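Local coordinates for protein maltose operon transcriptional repressor (Staphylococcus aureus subsp. aureus Mu50, PDB 3HCW) that probably represses transcription of the maltose operon, binding DNA under the control of a small effector as LacI-type regulators do, at residues Lys62-Lys65 with Ala71-Leu74. Residues are numbered along the deposited sequence; the frame is centred on the assembly and turned at random.
Sequences KMIK and AFIL
Met-63 and Ile-64, in the last turn of helix 53-65, meet Phe-72 of strand 71-74 across a helix-to-sheet interface, with five residues, neither helix nor strand, joining the two segments. The backbones stay well apart: the CA atoms of Met-63 and Phe-72 are 9.8 Å from each other, those of Ile-64 and Ala-71 9.2 Å, and no hydrogen bond links the segments. Side chains fill the gap, and one ring does the work from the strand side. Phe-72 has CG anti to its carbonyl carbon (chi1 -78°), and the ring extends to the helix with CZ leading, 3.8 Å from Met-63 CB. The two helix residues take its two flanks. Ile-64 brings CD1 to 3.5 Å from Phe-72 CE2, while on the other flank Met-63 CE lies 3.7 Å from Phe-72 CE1; both methyls approach the ring obliquely. The bend at chi3 (81°) turns the Met-63 methyl back to the ring and leaves SD at the ring edge, 5.4 Å from the centroid and 82° off the normal, a Met-aromatic contact. The outer end of the ring is thus held between the two methyls, which lie on opposite sides of its plane, and all three residues are buried. Phe-72 also touches Leu-87 of helix 82-89 and Phe-94 of the next strand, whereas Ala-71 and Ile-73, alternating with it along the strand, pack on helix 247-263 against the other face of the sheet. Strand 71-74 runs between the parallel strands 9-13 and 94-97, to which its backbone is hydrogen-bonded. Helix 53-65 makes the beta-alpha-beta crossover from strand 44-47 to strand 71-74, passing 9-13, in a subdomain of strand order 2-1-3-4-5, as in the periplasmic-binding-protein-like cores of LacI-type repressors.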
loop_
_atom_site.group_PDB
_atom_site.type_symbol
_atom_site.label_atom_id
_atom_site.label_comp_id
_atom_site.label_asym_id
_atom_site.label_seq_id
_atom_site.Cartn_x
_atom_site.Cartn_y
_atom_site.Cartn_z
ATOM N N LYS A 62 -19.229 -20.057 -8.643
ATOM C CA LYS A 62 -19.398 -20.757 -7.372
ATOM C C LYS A 62 -20.246 -19.919 -6.417
ATOM O O LYS A 62 -21.229 -20.421 -5.876
ATOM C CB LYS A 62 -18.040 -21.101 -6.750
ATOM C CG LYS A 62 -18.114 -22.005 -5.514
ATOM C CD LYS A 62 -16.812 -22.787 -5.287
ATOM C CE LYS A 62 -15.627 -21.884 -4.942
ATOM N NZ LYS A 62 -15.719 -21.307 -3.569
ATOM N N MET A 63 -19.888 -18.641 -6.256
ATOM C CA MET A 63 -20.679 -17.689 -5.455
ATOM C C MET A 63 -22.146 -17.540 -5.902
ATOM O O MET A 63 -23.022 -17.323 -5.060
ATOM C CB MET A 63 -19.995 -16.319 -5.396
ATOM C CG MET A 63 -18.641 -16.330 -4.698
ATOM S SD MET A 63 -17.593 -14.912 -5.097
ATOM C CE MET A 63 -18.268 -13.677 -3.996
ATOM N N ILE A 64 -22.413 -17.660 -7.207
ATOM C CA ILE A 64 -23.796 -17.642 -7.718
ATOM C C ILE A 64 -24.526 -18.921 -7.319
ATOM O O ILE A 64 -25.562 -18.875 -6.646
ATOM C CB ILE A 64 -23.914 -17.557 -9.287
ATOM C CG1 ILE A 64 -22.857 -16.651 -9.946
ATOM C CG2 ILE A 64 -25.356 -17.197 -9.707
ATOM C CD1 ILE A 64 -22.896 -15.193 -9.589
ATOM N N LYS A 65 -23.963 -20.047 -7.762
ATOM C CA LYS A 65 -24.567 -21.373 -7.643
ATOM C C LYS A 65 -24.768 -21.837 -6.198
ATOM O O LYS A 65 -25.820 -22.389 -5.862
ATOM C CB LYS A 65 -23.733 -22.390 -8.420
ATOM C CG LYS A 65 -24.429 -22.987 -9.619
ATOM C CD LYS A 65 -24.890 -24.402 -9.300
ATOM C CE LYS A 65 -25.225 -25.171 -10.566
ATOM N NZ LYS A 65 -24.883 -26.614 -10.433
ATOM N N ALA A 71 -25.635 -9.902 -3.802
ATOM C CA ALA A 71 -25.301 -9.029 -4.922
ATOM C C ALA A 71 -23.799 -8.863 -5.101
ATOM O O ALA A 71 -22.997 -9.323 -4.277
ATOM C CB ALA A 71 -25.957 -7.677 -4.738
ATOM N N PHE A 72 -23.429 -8.190 -6.186
ATOM C CA PHE A 72 -22.032 -8.017 -6.552
ATOM C C PHE A 72 -21.683 -6.571 -6.828
ATOM O O PHE A 72 -22.542 -5.761 -7.150
ATOM C CB PHE A 72 -21.712 -8.847 -7.785
ATOM C CG PHE A 72 -21.521 -10.296 -7.499
ATOM C CD1 PHE A 72 -20.272 -10.777 -7.150
ATOM C CD2 PHE A 72 -22.593 -11.182 -7.568
ATOM C CE1 PHE A 72 -20.069 -12.135 -6.887
ATOM C CE2 PHE A 72 -22.406 -12.534 -7.311
ATOM C CZ PHE A 72 -21.134 -13.015 -6.974
ATOM N N ILE A 73 -20.410 -6.253 -6.687
ATOM C CA ILE A 73 -19.882 -4.982 -7.149
ATOM C C ILE A 73 -18.649 -5.345 -7.967
ATOM O O ILE A 73 -17.673 -5.850 -7.405
ATOM C CB ILE A 73 -19.503 -4.042 -5.967
ATOM C CG1 ILE A 73 -20.728 -3.695 -5.105
ATOM C CG2 ILE A 73 -18.844 -2.771 -6.476
ATOM C CD1 ILE A 73 -20.414 -2.762 -3.941
ATOM N N LEU A 74 -18.715 -5.147 -9.289
ATOM C CA LEU A 74 -17.543 -5.338 -10.160
ATOM C C LEU A 74 -16.618 -4.143 -10.013
ATOM O O LEU A 74 -17.015 -3.012 -10.292
ATOM C CB LEU A 74 -17.942 -5.473 -11.630
ATOM C CG LEU A 74 -18.908 -6.577 -12.058
ATOM C CD1 LEU A 74 -19.051 -6.574 -13.555
ATOM C CD2 LEU A 74 -18.410 -7.909 -11.606
#